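Local coordinates for uncharacterized protein (Pyrococcus furiosus, PDB 4XLZ), which probably removes an acetyl group from N,N'-diacetylchitobiose as a metal-dependent deacetylase of the CE-14 (GlcNAc-PI de-N-acetylase) family, at residues E3-T7 / F8-F12; G81-L84 / A85-R89; V252-G255 / L256-H259. All coordinates share one frame; numbering follows the deposited sequence.

Interaction 1. Residues E3-T7 / F8-F12; sequences ENVST and FEEAF
With chi1 at 62°, Thr-7 tucks OG1 between its own backbone N and carbonyl carbon, facing the start of the helix, while Glu-10 sends CG anti to its backbone N (chi1 -172°) and runs out fully extended, back along residues 5 and 6. The two side chains cross at about a right angle, Glu-10 CB lying 3.3 Å from Thr-7 OG1. That hydroxyl accepts from Glu-10 N at 3.1 Å, while Thr-7 O takes Ala-11 N at 3.0 Å, the first full helical bond here. Thr-7 is thus the N-cap of helix 8-19. A classical capping box would return the bond from Glu-10 to the backbone N of the cap residue; here Glu-10 OE1 instead receives Ser-6 N, one residue earlier, at 2.8 Å. This donor stands 51° out of the carboxylate plane. Two waters also donate to OE1, one of them shared with Thr-7 OG1, and a third joins OE2 to the backbone O of Asn-4, a set of partners that would restrict the rotation of the carboxylate. Val-5 closes the apolar side: its CG1 rests 3.7 Å from Glu-10 CG, and CG2 lies 4.0 Å from Ala-11 CB. At the subunit boundary Phe-8 N donates to Glu-240 of the second subunit, and the Phe-8 ring meets Phe-237 of that subunit edge-to-face.

Interaction 2. Residues G81-L84 / A85-R89; sequences GHEL and ALIRR
The opening turns of helix 81-99, the connecting helix of the beta-alpha-beta unit between strands 61-68 and 103-109 in a Rossmann-like parallel sheet, bring Leu-84 against Arg-88 and Glu-83 against Ile-87. Backbone bonds four residues apart hold the spacing: Ala-85 N donates to Gly-81 O at 2.8 Å, and Arg-88 N reaches Leu-84 O at 2.8 Å. On one side of the helix Leu-84 sends CG anti to its backbone N (chi1 179°), and its CD1 lies 3.8 Å from Arg-88 CG, with CG at the same separation from Arg-88 CD. The methylenes of the arginine pass obliquely across the leucine branch, and the chain bends at chi3 (70°). Its guanidinium then donates through NH1 to Gly-70 O and through NH2 to Pro-41 O, which lies in the sequence between the cadmium ligands His-40 and Asp-43. Cutting Leu-84 back to an alanine would probably leave a gap beside the Arg-88 methylenes and let that chain shift from its carbonyl partners. Another side of this helix packs on its counterpart in the third subunit, where Ala-85 meets His-82 of that chain. One residue before Arg-88, Ile-87 turns its outer carbon back along the helix, placing CD1 3.9 Å from Glu-83 CG and 3.6 Å from Glu-83 O.

Interaction 3. Residues V252-G255 / L256-H259; sequences VMPG and LFYH
A short 3-10 turn after strand 247-250 folds the chain back on itself, so that Met-253 makes a Met-aromatic contact with Tyr-258 while Pro-254 covers Phe-257. Residue 253 is modelled as selenomethionine, the label carried by this crystal. Its chain bends at chi3 (-69°) and delivers the terminal methyl squarely onto the tyrosine: CE sits 3.4 Å from the centroid of the Tyr-258 ring, almost on the ring normal. SE follows farther out on that side, so the CH-pi contact of the methyl is the intimate one. The second aromatic pair is looser. Pro-254 CG stands 4.1 Å from the centroid of the Phe-257 ring, displaced toward the rim, and CD comes within 3.9 Å of Phe-257 CG. The turn itself is drawn by two bonds spanning three residues, Phe-257 N to Pro-254 O at 2.9 Å and Tyr-258 N to Gly-255 O at 3.2 Å. In the first the donor lies 51° out of the carbonyl plane, and in the second it stands out of its own carbonyl plane by a similar amount. Helix 8-19 backs the turn through Phe-12 and Leu-16. Just beyond Tyr-258, His-259 meets the cadmium ligand His-151 of the second subunit edge-to-face and is hydrogen-bonded through ND1 to OE2 of Glu-146 of that subunit, consistent with this loop bordering the neighbour's active site. At the far end of the tyrosine, one water lies 2.7 Å from Tyr-258 OH, in the ring plane, and accepts from Met-253 N at 2.9 Å.

Overall arrangement
The three contacts follow one another along the chain without overlapping. Interaction 1 caps the N-terminal helix 8-19, interaction 2 starts helix 81-99 beside the parallel sheet, and interaction 3 is the turn after strand 247-250, near the C terminus. Interactions 1 and 3 have centres about 20 Å apart and touch where Phe-12 CE1 packs 4.1 Å from Phe-257 CZ, so a helix near the N terminus meets a turn near the C terminus, and both press on the second subunit. Interaction 2 lies on the opposite side of the chain's centre, with centres about 56 Å from interaction 1 and 37 Å from interaction 3, and meets the third subunit. Distant surfaces thus serve different interfaces of the six-chain assembly.

Interaction 1. Residues E3-T7 / F8-F12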
ATOM      1  N   GLU A   3     -46.487   2.604 -12.621  1.00 20.12           N
ATOM      2  CA  GLU A   3     -46.949   3.119 -13.944  1.00 21.83           C
ATOM      3  C   GLU A   3     -48.107   4.101 -13.804  1.00 24.12           C
ATOM      4  O   GLU A   3     -48.285   4.918 -14.695  1.00 26.99           O
ATOM      5  CB  GLU A   3     -47.398   1.926 -14.791  1.00 21.16           C
ATOM      6  CG  GLU A   3     -46.104   1.249 -15.324  1.00 27.26           C
ATOM      7  CD  GLU A   3     -46.402  -0.055 -15.815  1.00 34.48           C
ATOM      8  OE1 GLU A   3     -46.481  -1.030 -14.989  1.00 37.46           O
ATOM      9  OE2 GLU A   3     -46.549  -0.120 -17.031  1.00 30.82           O
ATOM     10  N   ASN A   4     -48.721   4.115 -12.646  1.00 21.90           N
ATOM     11  CA  ASN A   4     -49.860   5.011 -12.516  1.00 24.20           C
ATOM     12  C   ASN A   4     -49.621   6.332 -11.819  1.00 26.33           C
ATOM     13  O   ASN A   4     -50.422   7.264 -11.913  1.00 30.28           O
ATOM     14  CB  ASN A   4     -51.011   4.192 -11.912  1.00 23.01           C
ATOM     15  CG  ASN A   4     -51.581   3.195 -12.958  1.00 31.98           C
ATOM     16  OD1 ASN A   4     -51.154   3.193 -14.152  1.00 37.10           O
ATOM     17  ND2 ASN A   4     -52.393   2.295 -12.519  1.00 37.50           N
ATOM     18  N   VAL A   5     -48.442   6.557 -11.313  1.00 22.69           N
ATOM     19  CA  VAL A   5     -48.072   7.903 -10.820  1.00 21.32           C
ATOM     20  C   VAL A   5     -47.723   8.796 -11.995  1.00 22.82           C
ATOM     21  O   VAL A   5     -47.214   8.283 -13.049  1.00 24.30           O
ATOM     22  CB  VAL A   5     -46.869   7.765  -9.837  1.00 22.40           C
ATOM     23  CG1 VAL A   5     -47.335   7.062  -8.563  1.00 21.24           C
ATOM     24  CG2 VAL A   5     -45.735   6.909 -10.447  1.00 22.79           C
ATOM     25  N   SER A   6     -47.956  10.099 -11.835  1.00 22.48           N
ATOM     26  CA  SER A   6     -47.803  11.000 -12.940  1.00 24.90           C
ATOM     27  C   SER A   6     -46.709  12.003 -12.802  1.00 22.01           C
ATOM     28  O   SER A   6     -46.452  12.708 -13.784  1.00 25.07           O
ATOM     29  CB  SER A   6     -49.135  11.864 -12.998  1.00 25.16           C
ATOM     30  OG  SER A   6     -49.989  11.030 -13.667  1.00 35.30           O
ATOM     31  N   THR A   7     -46.290  12.221 -11.583  1.00 20.71           N
ATOM     32  CA  THR A   7     -45.223  13.215 -11.415  1.00 20.36           C
ATOM     33  C   THR A   7     -44.117  12.606 -10.534  1.00 18.72           C
ATOM     34  O   THR A   7     -44.349  11.655  -9.795  1.00 18.54           O
ATOM     35  CB  THR A   7     -45.690  14.485 -10.636  1.00 19.91           C
ATOM     36  OG1 THR A   7     -46.096  14.166  -9.339  1.00 21.98           O
ATOM     37  CG2 THR A   7     -46.903  15.212 -11.325  1.00 24.20           C
ATOM     38  N   PHE A   8     -42.919  13.251 -10.598  1.00 19.07           N
ATOM     39  CA  PHE A   8     -41.825  12.675  -9.806  1.00 18.54           C
ATOM     40  C   PHE A   8     -42.201  12.823  -8.355  1.00 18.55           C
ATOM     41  O   PHE A   8     -41.942  11.950  -7.523  1.00 19.21           O
ATOM     42  CB  PHE A   8     -40.510  13.527 -10.107  1.00 18.44           C
ATOM     43  CG  PHE A   8     -39.466  13.303  -9.033  1.00 17.79           C
ATOM     44  CD1 PHE A   8     -38.854  12.055  -8.942  1.00 14.99           C
ATOM     45  CD2 PHE A   8     -39.191  14.284  -8.076  1.00 20.41           C
ATOM     46  CE1 PHE A   8     -37.955  11.831  -7.855  1.00 18.84           C
ATOM     47  CE2 PHE A   8     -38.315  14.081  -6.990  1.00 20.29           C
ATOM     48  CZ  PHE A   8     -37.677  12.831  -6.915  1.00 18.94           C
ATOM     49  N   GLU A   9     -42.790  13.984  -7.967  1.00 19.05           N
ATOM     50  CA  GLU A   9     -43.101  14.169  -6.552  1.00 21.43           C
ATOM     51  C   GLU A   9     -44.011  13.026  -6.036  1.00 19.99           C
ATOM     52  O   GLU A   9     -43.825  12.427  -4.966  1.00 20.15           O
ATOM     53  CB  GLU A   9     -43.771  15.553  -6.329  1.00 23.90           C
ATOM     54  CG  GLU A   9     -44.250  15.682  -4.900  1.00 29.07           C
ATOM     55  CD  GLU A   9     -44.729  17.143  -4.614  1.00 44.52           C
ATOM     56  OE1 GLU A   9     -44.620  17.979  -5.533  1.00 49.20           O
ATOM     57  OE2 GLU A   9     -45.238  17.418  -3.515  1.00 44.89           O
ATOM     58  N   GLU A  10     -45.021  12.682  -6.853  1.00 20.45           N
ATOM     59  CA  GLU A  10     -45.864  11.543  -6.505  1.00 20.23           C
ATOM     60  C   GLU A  10     -45.116  10.206  -6.351  1.00 20.90           C
ATOM     61  O   GLU A  10     -45.322   9.471  -5.424  1.00 19.66           O
ATOM     62  CB  GLU A  10     -46.983  11.444  -7.619  1.00 21.97           C
ATOM     63  CG  GLU A  10     -47.996  10.450  -7.245  1.00 26.25           C
ATOM     64  CD  GLU A  10     -49.149  10.292  -8.285  1.00 30.90           C
ATOM     65  OE1 GLU A  10     -49.134  10.895  -9.386  1.00 25.63           O
ATOM     66  OE2 GLU A  10     -50.060   9.508  -7.921  1.00 32.40           O
ATOM     67  N   ALA A  11     -44.260   9.898  -7.344  1.00 18.99           N
ATOM     68  CA  ALA A  11     -43.468   8.721  -7.273  1.00 19.33           C
ATOM     69  C   ALA A  11     -42.525   8.675  -6.044  1.00 17.56           C
ATOM     70  O   ALA A  11     -42.412   7.651  -5.394  1.00 17.39           O
ATOM     71  CB  ALA A  11     -42.660   8.588  -8.567  1.00 16.24           C
ATOM     72  N   PHE A  12     -41.821   9.788  -5.827  1.00 19.05           N
ATOM     73  CA  PHE A  12     -40.970   9.893  -4.696  1.00 17.77           C
ATOM     74  C   PHE A  12     -41.666   9.644  -3.361  1.00 18.82           C
ATOM     75  O   PHE A  12     -41.216   8.861  -2.518  1.00 18.90           O
ATOM     76  CB  PHE A  12     -40.332  11.332  -4.729  1.00 18.60           C
ATOM     77  CG  PHE A  12     -39.481  11.626  -3.498  1.00 19.53           C
ATOM     78  CD1 PHE A  12     -38.104  11.252  -3.496  1.00 21.11           C
ATOM     79  CD2 PHE A  12     -40.031  12.286  -2.412  1.00 20.81           C
ATOM     80  CE1 PHE A  12     -37.294  11.585  -2.367  1.00 25.77           C
ATOM     81  CE2 PHE A  12     -39.260  12.607  -1.294  1.00 24.91           C
ATOM     82  CZ  PHE A  12     -37.895  12.304  -1.273  1.00 25.23           C
TER
HETATM   83  O   HOH W   1     -51.752   8.174  -9.381  1.00 28.40           O
HETATM   84  O   HOH W   2     -51.435  11.004 -10.551  1.00 34.46           O
HETATM   85  O   HOH W   3     -48.891  13.449  -9.561  1.00 48.07           O

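Interaction 2. Residues G81-L84 / A85-R89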
ATOM      1  N   GLY A  81       2.595   8.839  23.536  1.00 15.59           N
ATOM      2  CA  GLY A  81       1.278   8.382  23.072  1.00 15.38           C
ATOM      3  C   GLY A  81       0.771   7.081  23.686  1.00 14.01           C
ATOM      4  O   GLY A  81      -0.392   6.837  23.813  1.00 14.75           O
ATOM      5  N   HIS A  82       1.757   6.262  24.055  1.00 14.35           N
ATOM      6  CA  HIS A  82       1.417   5.009  24.732  1.00 13.47           C
ATOM      7  C   HIS A  82       0.721   5.257  26.100  1.00 13.88           C
ATOM      8  O   HIS A  82      -0.338   4.670  26.407  1.00 15.46           O
ATOM      9  CB  HIS A  82       2.653   4.154  24.984  1.00 14.35           C
ATOM     10  CG  HIS A  82       3.464   3.900  23.767  1.00 16.19           C
ATOM     11  ND1 HIS A  82       2.922   3.237  22.680  1.00 14.55           N
ATOM     12  CD2 HIS A  82       4.744   4.164  23.456  1.00 21.21           C
ATOM     13  CE1 HIS A  82       3.842   3.144  21.758  1.00 14.14           C
ATOM     14  NE2 HIS A  82       4.959   3.677  22.170  1.00 19.86           N
ATOM     15  N   GLU A  83       1.400   6.150  26.849  1.00 15.09           N
ATOM     16  CA  GLU A  83       0.766   6.548  28.097  1.00 16.48           C
ATOM     17  C   GLU A  83      -0.580   7.223  27.946  1.00 15.38           C
ATOM     18  O   GLU A  83      -1.559   6.902  28.625  1.00 16.38           O
ATOM     19  CB  GLU A  83       1.699   7.370  28.986  1.00 16.66           C
ATOM     20  CG  GLU A  83       1.102   7.545  30.421  1.00 20.38           C
ATOM     21  CD  GLU A  83       2.136   8.170  31.413  1.00 28.82           C
ATOM     22  OE1 GLU A  83       3.286   8.494  31.011  1.00 27.27           O
ATOM     23  OE2 GLU A  83       1.677   8.272  32.634  1.00 29.80           O
ATOM     24  N   LEU A  84      -0.695   8.131  26.934  1.00 14.87           N
ATOM     25  CA  LEU A  84      -1.971   8.772  26.639  1.00 15.38           C
ATOM     26  C   LEU A  84      -3.033   7.748  26.342  1.00 13.84           C
ATOM     27  O   LEU A  84      -4.169   7.806  26.738  1.00 14.39           O
ATOM     28  CB  LEU A  84      -1.788   9.796  25.548  1.00 15.65           C
ATOM     29  CG  LEU A  84      -3.063  10.443  25.213  1.00 15.89           C
ATOM     30  CD1 LEU A  84      -3.664  11.303  26.449  1.00 17.13           C
ATOM     31  CD2 LEU A  84      -2.738  11.500  24.098  1.00 17.65           C
ATOM     32  N   ALA A  85      -2.667   6.752  25.472  1.00 14.66           N
ATOM     33  CA  ALA A  85      -3.695   5.808  25.112  1.00 14.08           C
ATOM     34  C   ALA A  85      -4.245   5.001  26.300  1.00 12.82           C
ATOM     35  O   ALA A  85      -5.439   4.727  26.384  1.00 14.54           O
ATOM     36  CB  ALA A  85      -3.074   4.809  24.023  1.00 15.40           C
ATOM     37  N   LEU A  86      -3.281   4.675  27.226  1.00 15.61           N
ATOM     38  CA  LEU A  86      -3.773   3.956  28.378  1.00 16.50           C
ATOM     39  C   LEU A  86      -4.684   4.850  29.268  1.00 15.92           C
ATOM     40  O   LEU A  86      -5.735   4.364  29.737  1.00 18.12           O
ATOM     41  CB  LEU A  86      -2.508   3.525  29.156  1.00 19.16           C
ATOM     42  CG  LEU A  86      -2.745   2.800  30.458  1.00 23.45           C
ATOM     43  CD1 LEU A  86      -3.474   1.499  30.220  1.00 26.15           C
ATOM     44  CD2 LEU A  86      -1.384   2.587  31.149  1.00 26.40           C
ATOM     45  N   ILE A  87      -4.269   6.126  29.386  1.00 16.26           N
ATOM     46  CA  ILE A  87      -5.108   7.067  30.159  1.00 16.90           C
ATOM     47  C   ILE A  87      -6.478   7.220  29.521  1.00 16.92           C
ATOM     48  O   ILE A  87      -7.570   7.202  30.169  1.00 17.27           O
ATOM     49  CB  ILE A  87      -4.425   8.436  30.214  1.00 18.30           C
ATOM     50  CG1 ILE A  87      -3.197   8.384  31.158  1.00 18.59           C
ATOM     51  CG2 ILE A  87      -5.419   9.589  30.590  1.00 21.81           C
ATOM     52  CD1 ILE A  87      -2.241   9.559  30.944  1.00 22.99           C
ATOM     53  N   ARG A  88      -6.531   7.327  28.165  1.00 14.69           N
ATOM     54  CA  ARG A  88      -7.808   7.469  27.508  1.00 15.50           C
ATOM     55  C   ARG A  88      -8.742   6.296  27.529  1.00 14.47           C
ATOM     56  O   ARG A  88      -9.999   6.456  27.470  1.00 15.33           O
ATOM     57  CB  ARG A  88      -7.575   7.927  26.040  1.00 13.81           C
ATOM     58  CG  ARG A  88      -6.905   9.326  26.063  1.00 15.99           C
ATOM     59  CD  ARG A  88      -6.764   9.932  24.598  1.00 15.49           C
ATOM     60  NE  ARG A  88      -8.076  10.291  24.092  1.00 14.36           N
ATOM     61  CZ  ARG A  88      -8.254  10.993  22.914  1.00 13.77           C
ATOM     62  NH1 ARG A  88      -7.127  11.250  22.215  1.00 13.52           N
ATOM     63  NH2 ARG A  88      -9.487  11.332  22.504  1.00 15.29           N
ATOM     64  N   ARG A  89      -8.164   5.038  27.657  1.00 16.40           N
ATOM     65  CA  ARG A  89      -9.044   3.897  27.813  1.00 16.97           C
ATOM     66  C   ARG A  89      -9.794   3.990  29.163  1.00 16.09           C
ATOM     67  O   ARG A  89     -11.004   3.745  29.170  1.00 18.40           O
ATOM     68  CB  ARG A  89      -8.144   2.639  27.764  1.00 20.63           C
ATOM     69  CG  ARG A  89      -9.086   1.473  27.937  1.00 25.97           C
ATOM     70  CD  ARG A  89      -8.185   0.285  28.128  1.00 40.10           C
ATOM     71  NE  ARG A  89      -7.474   0.163  26.836  1.00 47.33           N
ATOM     72  CZ  ARG A  89      -7.578  -0.879  26.001  1.00 48.70           C
ATOM     73  NH1 ARG A  89      -8.317  -1.997  26.357  1.00 38.20           N
ATOM     74  NH2 ARG A  89      -6.913  -0.771  24.852  1.00 38.99           N
TER

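Interaction 3. Residues V252-G255 / L256-H259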
ATOM      1  N   VAL A 252     -30.877   9.929   9.029  1.00 13.48           N
ATOM      2  CA  VAL A 252     -31.336   8.553   8.757  1.00 16.16           C
ATOM      3  C   VAL A 252     -31.933   8.508   7.386  1.00 15.51           C
ATOM      4  O   VAL A 252     -32.648   9.453   6.970  1.00 16.73           O
ATOM      5  CB  VAL A 252     -32.393   8.048   9.825  1.00 15.03           C
ATOM      6  CG1 VAL A 252     -32.848   6.617   9.545  1.00 19.74           C
ATOM      7  CG2 VAL A 252     -31.851   8.186  11.287  1.00 18.69           C
HETATM    8  N   MSE A 253     -31.615   7.483   6.584  1.00 15.59           N
HETATM    9  CA  MSE A 253     -32.181   7.378   5.246  1.00 15.60           C
HETATM   10  C   MSE A 253     -32.453   5.865   4.997  1.00 15.34           C
HETATM   11  O   MSE A 253     -31.882   4.980   5.641  1.00 17.30           O
HETATM   12  CB  MSE A 253     -31.123   7.742   4.151  1.00 16.14           C
HETATM   13  CG  MSE A 253     -30.571   9.188   4.284  1.00 16.50           C
HETATM   14 SE   MSE A 253     -29.567   9.717   2.742  1.00 18.31          SE
HETATM   15  CE  MSE A 253     -28.033   8.443   3.094  1.00 20.73           C
ATOM     16  N   PRO A 254     -33.332   5.564   4.054  1.00 14.40           N
ATOM     17  CA  PRO A 254     -33.551   4.190   3.660  1.00 15.91           C
ATOM     18  C   PRO A 254     -32.181   3.661   3.150  1.00 16.10           C
ATOM     19  O   PRO A 254     -31.379   4.430   2.514  1.00 16.06           O
ATOM     20  CB  PRO A 254     -34.463   4.322   2.380  1.00 17.42           C
ATOM     21  CG  PRO A 254     -35.195   5.617   2.544  1.00 18.13           C
ATOM     22  CD  PRO A 254     -34.114   6.520   3.240  1.00 16.47           C
ATOM     23  N   GLY A 255     -31.960   2.369   3.287  1.00 15.05           N
ATOM     24  CA  GLY A 255     -30.652   1.733   2.799  1.00 16.21           C
ATOM     25  C   GLY A 255     -30.455   2.064   1.364  1.00 16.80           C
ATOM     26  O   GLY A 255     -29.294   2.320   0.907  1.00 15.78           O
ATOM     27  N   LEU A 256     -31.511   1.999   0.559  1.00 15.55           N
ATOM     28  CA  LEU A 256     -31.366   2.234  -0.921  1.00 15.10           C
ATOM     29  C   LEU A 256     -30.733   3.574  -1.190  1.00 16.60           C
ATOM     30  O   LEU A 256     -30.038   3.718  -2.200  1.00 16.53           O
ATOM     31  CB  LEU A 256     -32.826   2.210  -1.507  1.00 17.39           C
ATOM     32  CG  LEU A 256     -32.939   2.245  -2.970  1.00 23.87           C
ATOM     33  CD1 LEU A 256     -32.623   0.841  -3.431  1.00 27.87           C
ATOM     34  CD2 LEU A 256     -34.549   2.479  -3.287  1.00 30.15           C
ATOM     35  N   PHE A 257     -30.944   4.602  -0.357  1.00 14.14           N
ATOM     36  CA  PHE A 257     -30.565   5.963  -0.730  1.00 13.74           C
ATOM     37  C   PHE A 257     -29.052   6.182  -0.600  1.00 13.11           C
ATOM     38  O   PHE A 257     -28.599   7.203  -1.017  1.00 14.36           O
ATOM     39  CB  PHE A 257     -31.287   6.988   0.175  1.00 15.20           C
ATOM     40  CG  PHE A 257     -32.713   7.376  -0.323  1.00 13.96           C
ATOM     41  CD1 PHE A 257     -33.490   6.464  -1.038  1.00 16.61           C
ATOM     42  CD2 PHE A 257     -33.150   8.680  -0.077  1.00 16.86           C
ATOM     43  CE1 PHE A 257     -34.799   6.825  -1.500  1.00 18.81           C
ATOM     44  CE2 PHE A 257     -34.455   9.068  -0.510  1.00 18.64           C
ATOM     45  CZ  PHE A 257     -35.273   8.155  -1.231  1.00 18.35           C
ATOM     46  N   TYR A 258     -28.342   5.228   0.018  1.00 12.61           N
ATOM     47  CA  TYR A 258     -26.853   5.294   0.116  1.00 11.77           C
ATOM     48  C   TYR A 258     -26.283   4.853  -1.177  1.00 14.60           C
ATOM     49  O   TYR A 258     -25.009   4.660  -1.187  1.00 13.57           O
ATOM     50  CB  TYR A 258     -26.417   4.369   1.290  1.00 12.70           C
ATOM     51  CG  TYR A 258     -26.700   4.873   2.704  1.00 14.30           C
ATOM     52  CD1 TYR A 258     -25.785   5.628   3.341  1.00 14.56           C
ATOM     53  CD2 TYR A 258     -27.958   4.580   3.262  1.00 14.41           C
ATOM     54  CE1 TYR A 258     -26.078   6.135   4.617  1.00 16.33           C
ATOM     55  CE2 TYR A 258     -28.257   5.029   4.551  1.00 14.53           C
ATOM     56  CZ  TYR A 258     -27.317   5.742   5.186  1.00 17.19           C
ATOM     57  OH  TYR A 258     -27.549   6.176   6.501  1.00 19.66           O
ATOM     58  N   HIS A 259     -27.028   4.699  -2.264  1.00 12.51           N
ATOM     59  CA  HIS A 259     -26.347   4.206  -3.483  1.00 12.28           C
ATOM     60  C   HIS A 259     -27.154   4.611  -4.680  1.00 13.94           C
ATOM     61  O   HIS A 259     -28.411   4.389  -4.660  1.00 13.78           O
ATOM     62  CB  HIS A 259     -26.269   2.678  -3.338  1.00 12.26           C
ATOM     63  CG  HIS A 259     -25.570   1.961  -4.439  1.00 12.73           C
ATOM     64  ND1 HIS A 259     -24.270   2.331  -4.850  1.00 14.14           N
ATOM     65  CD2 HIS A 259     -25.920   0.882  -5.210  1.00 15.41           C
ATOM     66  CE1 HIS A 259     -23.845   1.457  -5.765  1.00 15.56           C
ATOM     67  NE2 HIS A 259     -24.829   0.587  -6.010  1.00 16.25           N
TER
HETATM   68  O   HOH W   4     -29.822   5.454   7.685  1.00 16.58           O